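Local coordinates for intracellular protease/amidase (Salmonella enterica subsp. enterica serovar Typhimurium, PDB 4K2H), which is of uncertain function, a zinc-binding member of the DJ-1/PfpI family to which peptidase activity is tentatively assigned, at residues Ala8-Pro13 with Ala80-Asn85; Gly14-Glu19 with Ser47-Pro52. The protein carries 1 engineered substitution. One frame throughout, in Å; residues are numbered along the deposited sequence.

Interaction 1: Ala8-Pro13 with Ala80-Asn85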
# COMPACT_ATOMS: atom_id res chain seq x y z
N ALA A 8 -12.16 -1.32 -11.68
CA ALA A 8 -11.38 -2.55 -11.86
C ALA A 8 -9.88 -2.27 -11.67
O ALA A 8 -9.34 -1.32 -12.27
CB ALA A 8 -11.61 -3.15 -13.25
N VAL A 9 -9.21 -3.06 -10.84
CA VAL A 9 -7.77 -2.92 -10.67
C VAL A 9 -7.19 -4.19 -11.26
O VAL A 9 -7.52 -5.30 -10.83
CB VAL A 9 -7.38 -2.78 -9.19
CG1 VAL A 9 -5.86 -2.67 -9.00
CG2 VAL A 9 -8.05 -1.57 -8.57
N LEU A 10 -6.36 -4.04 -12.28
CA LEU A 10 -5.82 -5.22 -12.95
C LEU A 10 -4.55 -5.66 -12.25
O LEU A 10 -3.64 -4.87 -12.01
CB LEU A 10 -5.53 -4.94 -14.44
CG LEU A 10 -6.70 -4.41 -15.27
CD1 LEU A 10 -6.34 -4.41 -16.74
CD2 LEU A 10 -7.97 -5.20 -15.06
N LEU A 11 -4.50 -6.95 -11.96
CA LEU A 11 -3.38 -7.52 -11.23
C LEU A 11 -2.67 -8.60 -12.04
O LEU A 11 -3.12 -9.73 -12.07
CB LEU A 11 -3.86 -8.10 -9.90
CG LEU A 11 -4.51 -7.16 -8.89
CD1 LEU A 11 -4.74 -7.89 -7.57
CD2 LEU A 11 -3.70 -5.88 -8.65
N ALA A 12 -1.55 -8.26 -12.67
CA ALA A 12 -0.76 -9.25 -13.39
C ALA A 12 0.39 -9.75 -12.49
O ALA A 12 0.71 -9.10 -11.50
CB ALA A 12 -0.22 -8.66 -14.68
N PRO A 13 1.02 -10.89 -12.83
CA PRO A 13 2.13 -11.33 -11.96
C PRO A 13 3.20 -10.27 -11.93
O PRO A 13 3.56 -9.73 -12.98
CB PRO A 13 2.60 -12.67 -12.62
CG PRO A 13 1.35 -13.19 -13.26
CD PRO A 13 0.65 -11.95 -13.79
N ALA A 80 4.99 -5.37 -17.96
CA ALA A 80 5.30 -6.24 -19.09
C ALA A 80 4.27 -7.35 -19.26
O ALA A 80 3.89 -7.68 -20.38
CB ALA A 80 6.71 -6.86 -18.95
N ASN A 81 3.79 -7.92 -18.15
CA ASN A 81 2.81 -8.99 -18.25
C ASN A 81 1.43 -8.43 -18.65
O ASN A 81 0.70 -9.06 -19.41
CB ASN A 81 2.73 -9.81 -16.96
CG ASN A 81 3.97 -10.66 -16.72
OD1 ASN A 81 4.60 -11.14 -17.65
ND2 ASN A 81 4.31 -10.85 -15.45
N LEU A 82 1.06 -7.24 -18.18
CA LEU A 82 -0.17 -6.61 -18.72
C LEU A 82 -0.07 -6.42 -20.22
O LEU A 82 -0.99 -6.77 -20.95
CB LEU A 82 -0.44 -5.24 -18.07
CG LEU A 82 -0.90 -5.27 -16.62
CD1 LEU A 82 -0.94 -3.89 -16.01
CD2 LEU A 82 -2.25 -5.93 -16.48
N ALA A 83 1.07 -5.89 -20.68
CA ALA A 83 1.26 -5.51 -22.10
C ALA A 83 1.25 -6.73 -23.04
O ALA A 83 0.80 -6.64 -24.20
CB ALA A 83 2.54 -4.71 -22.28
N ALA A 84 1.68 -7.87 -22.53
CA ALA A 84 1.77 -9.09 -23.33
C ALA A 84 0.45 -9.86 -23.43
O ALA A 84 0.36 -10.85 -24.13
CB ALA A 84 2.88 -10.01 -22.76
N ASN A 85 -0.57 -9.37 -22.76
CA ASN A 85 -1.82 -10.10 -22.63
C ASN A 85 -2.94 -9.51 -23.49
O ASN A 85 -3.41 -8.42 -23.20
CB ASN A 85 -2.24 -10.06 -21.17
CG ASN A 85 -3.45 -10.89 -20.90
OD1 ASN A 85 -4.23 -11.19 -21.80
ND2 ASN A 85 -3.61 -11.28 -19.67

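Interaction 2: Gly14-Glu19 with Ser47-Pro52. With ZN (zinc ion), chain O.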
# COMPACT_ATOMS: atom_id res chain seq x y z
N GLY A 14 3.69 -9.94 -10.73
CA GLY A 14 4.65 -8.86 -10.59
C GLY A 14 4.10 -7.44 -10.46
O GLY A 14 4.83 -6.50 -10.46
N PHE A 15 2.80 -7.29 -10.30
CA PHE A 15 2.17 -5.98 -10.10
C PHE A 15 2.77 -5.33 -8.88
O PHE A 15 3.08 -6.01 -7.93
CB PHE A 15 0.65 -6.13 -9.94
CG PHE A 15 0.19 -6.77 -8.63
CD1 PHE A 15 -0.23 -5.99 -7.56
CD2 PHE A 15 0.16 -8.15 -8.47
CE1 PHE A 15 -0.68 -6.53 -6.38
CE2 PHE A 15 -0.27 -8.72 -7.28
CZ PHE A 15 -0.73 -7.91 -6.24
N GLU A 16 2.93 -3.99 -8.93
CA GLU A 16 3.47 -3.25 -7.83
C GLU A 16 2.37 -3.15 -6.79
O GLU A 16 1.38 -2.45 -7.00
CB GLU A 16 3.94 -1.86 -8.28
CG GLU A 16 5.24 -1.41 -7.66
CD GLU A 16 5.33 -1.79 -6.18
OE1 GLU A 16 6.30 -2.50 -5.81
OE2 GLU A 16 4.41 -1.41 -5.41
N GLU A 17 2.55 -3.85 -5.67
CA GLU A 17 1.50 -3.97 -4.68
C GLU A 17 1.20 -2.68 -3.95
O GLU A 17 0.06 -2.42 -3.61
CB GLU A 17 1.77 -5.09 -3.69
CG GLU A 17 2.93 -4.92 -2.71
CD GLU A 17 4.29 -4.76 -3.34
OE1 GLU A 17 4.62 -5.59 -4.20
OE2 GLU A 17 5.00 -3.78 -2.97
N ALA A 18 2.22 -1.88 -3.70
CA ALA A 18 2.00 -0.65 -2.95
C ALA A 18 1.13 0.32 -3.77
O ALA A 18 0.18 0.91 -3.24
CB ALA A 18 3.34 -0.04 -2.57
N GLU A 19 1.38 0.38 -5.08
CA GLU A 19 0.63 1.26 -5.97
C GLU A 19 -0.83 0.86 -6.02
O GLU A 19 -1.71 1.70 -5.84
CB GLU A 19 1.19 1.21 -7.39
CG GLU A 19 2.58 1.78 -7.53
CD GLU A 19 3.20 1.48 -8.89
OE1 GLU A 19 2.51 0.98 -9.80
OE2 GLU A 19 4.40 1.69 -9.03
N SER A 47 2.70 -10.37 -6.18
CA SER A 47 3.17 -9.02 -6.50
C SER A 47 4.69 -8.93 -6.71
O SER A 47 5.47 -9.87 -6.37
CB SER A 47 2.81 -8.06 -5.34
OG SER A 47 3.76 -8.17 -4.26
N TYR A 48 5.11 -7.76 -7.19
CA TYR A 48 6.54 -7.43 -7.38
C TYR A 48 7.37 -7.74 -6.14
O TYR A 48 8.43 -8.33 -6.24
CB TYR A 48 6.67 -5.94 -7.72
CG TYR A 48 8.06 -5.39 -7.96
CD1 TYR A 48 9.11 -6.19 -8.44
CD2 TYR A 48 8.30 -4.03 -7.76
CE1 TYR A 48 10.37 -5.64 -8.69
CE2 TYR A 48 9.53 -3.47 -8.00
CZ TYR A 48 10.56 -4.27 -8.44
OH TYR A 48 11.76 -3.65 -8.65
N HIS A 49 6.92 -7.27 -4.98
CA HIS A 49 7.61 -7.53 -3.72
C HIS A 49 7.07 -8.76 -2.97
O HIS A 49 7.07 -8.81 -1.75
CB HIS A 49 7.65 -6.26 -2.86
CG HIS A 49 8.53 -5.20 -3.44
ND1 HIS A 49 8.06 -4.00 -3.91
CD2 HIS A 49 9.87 -5.21 -3.70
CE1 HIS A 49 9.05 -3.32 -4.45
NE2 HIS A 49 10.16 -4.02 -4.31
N ASP A 50 6.67 -9.77 -3.73
CA ASP A 50 6.37 -11.11 -3.27
C ASP A 50 5.21 -11.28 -2.32
O ASP A 50 5.26 -12.14 -1.47
CB ASP A 50 7.60 -11.75 -2.62
CG ASP A 50 8.66 -12.02 -3.61
OD1 ASP A 50 8.32 -12.48 -4.73
OD2 ASP A 50 9.85 -11.79 -3.26
N ILE A 51 4.15 -10.51 -2.49
CA ILE A 51 2.98 -10.74 -1.68
C ILE A 51 1.94 -11.42 -2.51
O ILE A 51 1.58 -10.91 -3.55
CB ILE A 51 2.40 -9.45 -1.11
CG1 ILE A 51 3.49 -8.75 -0.30
CG2 ILE A 51 1.23 -9.82 -0.19
CD1 ILE A 51 3.09 -7.37 0.11
N PRO A 52 1.51 -12.61 -2.08
CA PRO A 52 0.47 -13.25 -2.85
C PRO A 52 -0.86 -12.74 -2.38
O PRO A 52 -1.10 -12.63 -1.16
CB PRO A 52 0.61 -14.74 -2.53
CG PRO A 52 1.89 -14.88 -1.74
CD PRO A 52 2.13 -13.54 -1.12
ZN ZN O . 6.30 -3.02 -3.92

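Interaction 1: Ala8-Pro13 with Ala80-Asn85
The carboxamide of Asn81 is the flat side-chain group of this contact, and it meets Pro13 through ND2. The carbonyl oxygen of Pro13 lies only 8° out of the amide plane, and Asn81 ND2 donates to Pro13 O over 2.8 Å with an N-H...O angle of 153°. Seen from the acceptor, the donor is tilted from the carbonyl plane. The pyrrolidine of Pro13 crosses the Asn81 side chain at about a right angle, with Pro13 CB 3.8 Å from Asn81 ND2, so the nitrogen meets both the carbonyl and the ring of one residue.

Next to this polar link the contact is aliphatic. Ala12 CB points at helix 76-83 and takes two neighbours, Asn81 CB at 3.9 Å and Leu82 CD2 at 3.8 Å. The same Leu82 methyl reaches Leu10, where Leu82 CD2 lies 4.0 Å from Leu10 CB. A single branch of Leu82 therefore bridges two residues that both face the helix, Leu10 on the strand and Ala12 just beyond it. The chi1 of Leu82, -71°, puts CG anti to the carbonyl carbon, and Leu82 CG itself stands 4.0 Å from Ala12 CB. The nearest CA atoms across the two segments are those of Ala12 and Leu82, 6.0 Å apart.

Val88 of helix 86-97 and Cys39 touch both Leu10 and Leu82, extending the apolar cluster. Leu10, Ala12 and Leu82 are buried, whereas Pro13 is exposed and Asn81 partly so, which places the hydrogen bond at the outer margin. The geometry is that of an alpha/beta sandwich, in which a helix packs on the C-terminal end of a central parallel strand, as in the flavodoxin-like core of the DJ-1/PfpI family.

Interaction 2: Gly14-Glu19 with Ser47-Pro52
Chi1 of 69° sets Glu17 CG between its backbone N and carbonyl carbon, and chi2 of -61° bends the chain and places CD, whose OE1 then lies by Ser47 and His49. Glu17 OE1 accepts two bonds from the same face of its carboxylate plane: Ser47 OG on the anti side at 2.7 Å and His49 N on the syn side at 3.0 Å. The other oxygen, Glu17 OE2, binds the zinc ion at 1.8 Å. Glu16 OE1 and His49 ND1 each bind the metal at 2.0 Å. Glu16 OE1 and Glu17 OE2 both lie at the edge of the imidazole near its plane, their carboxylates turned well out of it. Glu16 OE2 instead accepts from Ala18 N, capping helix 17-29.

Ser47 OG also accepts from Ile51 N, tying the carboxylate to the type I turn Ser47-Asp50. Ser47 CB sits over one face of the Phe15 ring, 3.8 Å from its centroid, a CH-pi contact. Tyr48 N donates to Phe15 O at 2.8 Å, nearly straight at 173°, from above the carbonyl plane. Asp25 of the second subunit completes the coordination, making this a four-ligand zinc site at the dimer interface, built on a helix N terminus and a beta turn.

How the interactions relate
From the N terminus, strand 6-11 runs through the middle of the parallel sheet, and its end, with residues 12-13, forms the first side of interaction 1. The chain passes directly from Pro13 to Gly14, so interaction 2 starts at once and leads into helix 17-29. Its partner, the connection 47-52 with its turn at Ser47-Asp50, between strands 44-46 and 52-54, closes the shorter loop. The chain then continues through strand 69-72 to helix 76-83, where interaction 1 closes the longer loop. The two are thus nested, without crossing, their centres 12 Å apart. Interaction 1 ties the central sheet to a covering helix; interaction 2 joins the start of helix 17-29 to the turn beside the second subunit.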